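Local coordinates for protein pyruvate kinase 1 (Trypanosoma brucei brucei, PDB 4KCT) that catalyses phosphoryl transfer from phosphoenolpyruvate to ADP to give pyruvate and ATP, and also has an intrinsic oxaloacetate decarboxylase activity, at residues 400-404 and 424-428; 440-444 and 456-460. All blocks are in the same frame, centred on the assembly; numbering follows the deposited sequence.

Both contacts lie in the C-terminal alpha/beta domain and follow one another along the chain. Contact 1 comes first. It closes a loop from the end of strand 396-400, through helix 405-412 and strand 419-423, to the start of helix 426-431. The chain then runs along helix 426-431 into strand 438-442. Contact 2 closes a shorter loop through helix 445-448, packing that strand against helix 455-467. The two loops neither nest nor cross. The centres of the two contacts are about 10 Å apart. Phe442 packs on Thr424 and Leu426, and Leu400 on Arg457. Fructose 2,6-bisphosphate bridges loop 400-403 of contact 1 and helix 455-467, reached through Arg457 of contact 2.

Contact 1: residues 400-404 and 424-428; sequences LSNTG and TRLQT. With FDP (2,6-di-O-phosphono-beta-D-fructofuranose), chain F.
Asn402, in the phosphate-binding loop of the effector site, packs against Thr424, Arg425 and Thr428. The loop leads from strand 396-400 of the C-terminal alpha/beta domain to helix 405-412, with Gly404 as N-cap. The facing turn follows the neighbouring parallel strand 419-423 and enters helix 426-431. Two hydrogen bonds join the segments, and Asn402 accepts both. Thr428 OG1 donates to Asn402 O at 2.7 Å, tilted 31° from the carbonyl plane. Thr424 OG1 donates to Asn402 OD1 at 2.8 Å, from well above the plane of the amide, away from where a lone pair would lie. The Thr424 hydroxyl sits between its own backbone N and carbonyl carbon (chi1 52°), which brings it to the amide.

Asn402 is gripped from two directions. Its ND2 gives a fairly straight bond to O2P of the sugar 2-phosphate, 2.9 Å long with an angle of 162° at the hydrogen. The bonds at OD1 and ND2 together fix the rotation of the amide. The 6-phosphate sits at the loop backbone, taking its N-H groups. Asn402 N and Thr403 N both donate to its O5P, at 2.7 and 2.9 Å. Ser401 OG donates to O4P at 2.6 Å, and Leu400 O accepts from the sugar hydroxyl O4. Thr403 OG1 bonds only weakly to O6P and more strongly to Arg405 N. The N terminus of helix 405-412 probably adds a favourable field for the phosphate.

Arg425 is the exposed part. Its side chain lies alongside Thr403 and points the same way, and one guanidinium face lies over Asn402 O, which is 3.5 Å from Arg425 NE. Deeper in, Thr428 CG2 rests 3.6 Å from Gly404 N.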
loop_
_atom_site.group_PDB
_atom_site.type_symbol
_atom_site.label_atom_id
_atom_site.label_comp_id
_atom_site.label_asym_id
_atom_site.label_seq_id
_atom_site.Cartn_x
_atom_site.Cartn_y
_atom_site.Cartn_z
ATOM N N LEU A 400 25.839 22.098 1.725
ATOM C CA LEU A 400 26.805 22.815 2.594
ATOM C C LEU A 400 26.559 22.438 4.047
ATOM O O LEU A 400 25.428 22.544 4.536
ATOM C CB LEU A 400 26.656 24.337 2.431
ATOM C CG LEU A 400 27.423 24.960 1.245
ATOM C CD1 LEU A 400 27.209 24.148 -0.020
ATOM C CD2 LEU A 400 26.997 26.415 1.034
ATOM N N SER A 401 27.564 21.855 4.697
ATOM C CA SER A 401 27.401 21.472 6.096
ATOM C C SER A 401 28.688 21.715 6.831
ATOM O O SER A 401 29.740 21.291 6.387
ATOM C CB SER A 401 27.004 19.987 6.227
ATOM O OG SER A 401 26.718 19.682 7.586
ATOM N N ASN A 402 28.608 22.446 7.932
ATOM C CA ASN A 402 29.789 22.735 8.729
ATOM C C ASN A 402 29.976 21.745 9.866
ATOM O O ASN A 402 31.110 21.316 10.140
ATOM C CB ASN A 402 29.727 24.173 9.255
ATOM C CG ASN A 402 29.534 25.181 8.132
ATOM O OD1 ASN A 402 30.260 25.150 7.131
ATOM N ND2 ASN A 402 28.470 25.969 8.222
ATOM N N THR A 403 28.873 21.296 10.456
ATOM C CA THR A 403 28.948 20.351 11.586
ATOM C C THR A 403 28.823 18.908 11.075
ATOM O O THR A 403 29.005 17.972 11.828
ATOM C CB THR A 403 27.817 20.581 12.609
ATOM O OG1 THR A 403 26.539 20.296 11.993
ATOM C CG2 THR A 403 27.830 22.036 13.129
ATOM N N GLY A 404 28.329 18.750 9.855
ATOM C CA GLY A 404 27.966 17.416 9.358
ATOM C C GLY A 404 26.467 17.147 9.399
ATOM O O GLY A 404 25.985 16.238 8.742
ATOM N N THR A 424 33.400 23.423 6.016
ATOM C CA THR A 424 34.472 24.332 6.433
ATOM C C THR A 424 35.343 23.732 7.546
ATOM O O THR A 424 36.215 24.417 8.088
ATOM C CB THR A 424 33.871 25.645 6.960
ATOM O OG1 THR A 424 32.885 25.331 7.945
ATOM C CG2 THR A 424 33.196 26.409 5.822
ATOM N N ARG A 425 35.101 22.469 7.899
ATOM C CA ARG A 425 35.887 21.802 8.937
ATOM C C ARG A 425 36.480 20.484 8.467
ATOM O O ARG A 425 35.758 19.579 8.055
ATOM C CB ARG A 425 35.045 21.553 10.181
ATOM C CG ARG A 425 34.592 22.814 10.880
ATOM C CD ARG A 425 33.756 22.486 12.104
ATOM N NE ARG A 425 32.757 23.524 12.313
ATOM C CZ ARG A 425 31.701 23.409 13.114
ATOM N NH1 ARG A 425 31.538 22.327 13.877
ATOM N NH2 ARG A 425 30.823 24.394 13.170
ATOM N N LEU A 426 37.799 20.349 8.592
ATOM C CA LEU A 426 38.452 19.085 8.254
ATOM C C LEU A 426 37.943 17.922 9.099
ATOM O O LEU A 426 37.803 16.805 8.613
ATOM C CB LEU A 426 39.972 19.209 8.392
ATOM C CG LEU A 426 40.632 20.100 7.323
ATOM C CD1 LEU A 426 42.057 20.482 7.745
ATOM C CD2 LEU A 426 40.641 19.369 5.985
ATOM N N GLN A 427 37.653 18.173 10.367
ATOM C CA GLN A 427 37.144 17.088 11.178
ATOM C C GLN A 427 35.772 16.621 10.676
ATOM O O GLN A 427 35.429 15.444 10.805
ATOM C CB GLN A 427 37.047 17.473 12.636
ATOM C CG GLN A 427 36.522 16.324 13.486
ATOM C CD GLN A 427 37.008 16.387 14.922
ATOM O OE1 GLN A 427 36.517 17.175 15.704
ATOM N NE2 GLN A 427 37.944 15.510 15.279
ATOM N N THR A 428 34.980 17.542 10.115
ATOM C CA THR A 428 33.706 17.133 9.535
ATOM C C THR A 428 33.868 16.225 8.325
ATOM O O THR A 428 33.169 15.207 8.218
ATOM C CB THR A 428 32.792 18.331 9.241
ATOM O OG1 THR A 428 32.407 18.924 10.494
ATOM C CG2 THR A 428 31.515 17.876 8.490
HETATM P P1 FDP F . 26.421 28.701 6.297
HETATM O O1P FDP F . 26.072 29.004 4.855
HETATM O O2P FDP F . 27.811 28.135 6.436
HETATM O O3P FDP F . 26.064 29.797 7.289
HETATM O O1 FDP F . 23.801 29.013 8.462
HETATM C C1 FDP F . 23.374 28.625 7.153
HETATM C C2 FDP F . 24.047 27.306 6.792
HETATM O O2 FDP F . 25.496 27.422 6.726
HETATM C C3 FDP F . 23.517 26.706 5.494
HETATM O O3 FDP F . 24.026 27.381 4.346
HETATM C C4 FDP F . 24.070 25.294 5.596
HETATM O O4 FDP F . 23.443 24.373 4.686
HETATM C C5 FDP F . 23.763 24.971 7.050
HETATM O O5 FDP F . 23.726 26.271 7.746
HETATM C C6 FDP F . 24.834 24.065 7.644
HETATM O O6 FDP F . 24.336 23.552 8.882
HETATM P P2 FDP F . 25.097 22.302 9.577
HETATM O O4P FDP F . 24.876 21.124 8.614
HETATM O O5P FDP F . 26.518 22.762 9.670
HETATM O O6P FDP F . 24.390 22.123 10.898
#

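Contact 2: residues 440-444 and 456-460. With FDP (2,6-di-O-phosphono-beta-D-fructofuranose), chain F.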
loop_
_atom_site.group_PDB
_atom_site.type_symbol
_atom_site.label_atom_id
_atom_site.label_comp_id
_atom_site.label_asym_id
_atom_site.label_seq_id
_atom_site.Cartn_x
_atom_site.Cartn_y
_atom_site.Cartn_z
ATOM N N SER A 440 33.198 14.219 0.885
ATOM C CA SER A 440 33.444 15.560 1.436
ATOM C C SER A 440 34.516 16.337 0.700
ATOM O O SER A 440 35.484 15.752 0.182
ATOM C CB SER A 440 33.809 15.458 2.907
ATOM O OG SER A 440 32.680 15.028 3.648
ATOM N N VAL A 441 34.313 17.651 0.604
ATOM C CA VAL A 441 35.315 18.556 0.063
ATOM C C VAL A 441 35.496 19.683 1.051
ATOM O O VAL A 441 34.516 20.254 1.531
ATOM C CB VAL A 441 34.861 19.191 -1.277
ATOM C CG1 VAL A 441 36.045 19.863 -1.957
ATOM C CG2 VAL A 441 34.278 18.140 -2.180
ATOM N N PHE A 442 36.742 20.030 1.337
ATOM C CA PHE A 442 37.022 21.052 2.324
ATOM C C PHE A 442 37.065 22.446 1.686
ATOM O O PHE A 442 37.787 22.670 0.710
ATOM C CB PHE A 442 38.348 20.745 3.004
ATOM C CG PHE A 442 38.780 21.789 3.996
ATOM C CD1 PHE A 442 37.984 22.097 5.089
ATOM C CD2 PHE A 442 40.006 22.441 3.845
ATOM C CE1 PHE A 442 38.420 23.020 6.045
ATOM C CE2 PHE A 442 40.446 23.350 4.786
ATOM C CZ PHE A 442 39.645 23.659 5.879
ATOM N N TYR A 443 36.310 23.379 2.253
ATOM C CA TYR A 443 36.410 24.800 1.893
ATOM C C TYR A 443 37.165 25.539 2.976
ATOM O O TYR A 443 36.714 25.605 4.120
ATOM C CB TYR A 443 35.015 25.434 1.735
ATOM C CG TYR A 443 35.058 26.959 1.441
ATOM C CD1 TYR A 443 35.365 27.435 0.158
ATOM C CD2 TYR A 443 34.785 27.894 2.436
ATOM C CE1 TYR A 443 35.455 28.804 -0.112
ATOM C CE2 TYR A 443 34.864 29.277 2.173
ATOM C CZ TYR A 443 35.166 29.712 0.877
ATOM O OH TYR A 443 35.223 31.054 0.578
ATOM N N ASP A 444 38.311 26.109 2.608
ATOM C CA ASP A 444 39.155 26.818 3.562
ATOM C C ASP A 444 38.764 28.297 3.694
ATOM O O ASP A 444 39.223 29.136 2.924
ATOM C CB ASP A 444 40.613 26.702 3.138
ATOM C CG ASP A 444 41.576 27.142 4.233
ATOM O OD1 ASP A 444 41.178 27.954 5.096
ATOM O OD2 ASP A 444 42.710 26.638 4.247
ATOM N N LYS A 456 30.931 30.598 -3.473
ATOM C CA LYS A 456 32.253 29.977 -3.573
ATOM C C LYS A 456 32.169 28.497 -3.215
ATOM O O LYS A 456 32.778 27.647 -3.867
ATOM C CB LYS A 456 33.267 30.681 -2.659
ATOM C CG LYS A 456 33.656 32.073 -3.150
ATOM C CD LYS A 456 34.401 32.849 -2.075
ATOM C CE LYS A 456 34.843 34.204 -2.591
ATOM N NZ LYS A 456 35.818 34.791 -1.638
ATOM N N ARG A 457 31.446 28.193 -2.149
ATOM C CA ARG A 457 31.297 26.815 -1.759
ATOM C C ARG A 457 30.531 25.995 -2.769
ATOM O O ARG A 457 30.879 24.845 -3.030
ATOM C CB ARG A 457 30.697 26.698 -0.356
ATOM C CG ARG A 457 31.733 26.967 0.721
ATOM C CD ARG A 457 31.092 27.070 2.086
ATOM N NE ARG A 457 30.175 28.199 2.181
ATOM C CZ ARG A 457 29.281 28.327 3.155
ATOM N NH1 ARG A 457 29.115 27.330 4.034
ATOM N NH2 ARG A 457 28.532 29.431 3.246
ATOM N N VAL A 458 29.483 26.574 -3.353
ATOM C CA VAL A 458 28.724 25.842 -4.357
ATOM C C VAL A 458 29.571 25.571 -5.576
ATOM O O VAL A 458 29.546 24.472 -6.119
ATOM C CB VAL A 458 27.412 26.559 -4.743
ATOM C CG1 VAL A 458 26.805 25.933 -5.999
ATOM C CG2 VAL A 458 26.417 26.496 -3.579
ATOM N N LYS A 459 30.307 26.582 -6.022
ATOM C CA LYS A 459 31.257 26.396 -7.115
ATOM C C LYS A 459 32.271 25.279 -6.831
ATOM O O LYS A 459 32.517 24.437 -7.686
ATOM C CB LYS A 459 31.971 27.712 -7.457
ATOM C CG LYS A 459 32.993 27.606 -8.593
ATOM C CD LYS A 459 33.399 28.997 -9.088
ATOM C CE LYS A 459 34.725 28.969 -9.842
ATOM N NZ LYS A 459 34.884 27.742 -10.680
ATOM N N LEU A 460 32.844 25.265 -5.628
ATOM C CA LEU A 460 33.813 24.233 -5.266
ATOM C C LEU A 460 33.174 22.853 -5.392
ATOM O O LEU A 460 33.752 21.920 -5.997
ATOM C CB LEU A 460 34.305 24.457 -3.826
ATOM C CG LEU A 460 35.433 23.577 -3.274
ATOM C CD1 LEU A 460 36.737 23.814 -4.045
ATOM C CD2 LEU A 460 35.632 23.885 -1.785
HETATM P P1 FDP F . 26.421 28.701 6.297
HETATM O O1P FDP F . 26.072 29.004 4.855
HETATM O O2P FDP F . 27.811 28.135 6.436
HETATM O O3P FDP F . 26.064 29.797 7.289
HETATM O O1 FDP F . 23.801 29.013 8.462
HETATM C C1 FDP F . 23.374 28.625 7.153
HETATM C C2 FDP F . 24.047 27.306 6.792
HETATM O O2 FDP F . 25.496 27.422 6.726
HETATM C C3 FDP F . 23.517 26.706 5.494
HETATM O O3 FDP F . 24.026 27.381 4.346
HETATM C C4 FDP F . 24.070 25.294 5.596
HETATM O O4 FDP F . 23.443 24.373 4.686
HETATM C C5 FDP F . 23.763 24.971 7.050
HETATM O O5 FDP F . 23.726 26.271 7.746
HETATM C C6 FDP F . 24.834 24.065 7.644
HETATM O O6 FDP F . 24.336 23.552 8.882
HETATM P P2 FDP F . 25.097 22.302 9.577
HETATM O O4P FDP F . 24.876 21.124 8.614
HETATM O O5P FDP F . 26.518 22.762 9.670
HETATM O O6P FDP F . 24.390 22.123 10.898
#
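Tyr443 lies with one ring face against the side chain of Arg457, and this is the tight part of the contact. Arg457 CG makes a CH-pi contact with the ring, 3.7 Å from its centroid and 23° off the normal. The arginine chain crosses the ring at about a right angle, then bends at chi3 (-64°). Its guanidinium meets the sugar 2-phosphate edge-on: NH1 bonds O2P at 2.8 Å and NH2 bonds O1P at 3.0 Å. NE forms a salt bridge with Asp451. The buried aromatic ring and Asp451 thus probably help to position an arginine that binds the effector.

Leu460 CD2 packs near the plane of the ring at its edge, 3.9 Å from Tyr443 CB. Val441 CG1 touches Leu460 CG at 4.0 Å.

Toward solvent the contact thins out to Lys456, which is exposed. Its CB and CD pass the phenol end of the tyrosine, and its end leads away. The polar ends find partners elsewhere: Tyr443 OH bonds to Gly449 O and Lys456 NZ to Ser448 O.

Strand 438-442 lies at the edge of the sheet beside strand 419-423. Helix 455-467 packs on both strands through Leu460, which also touches Val422, while Phe442 turns to helix 426-431.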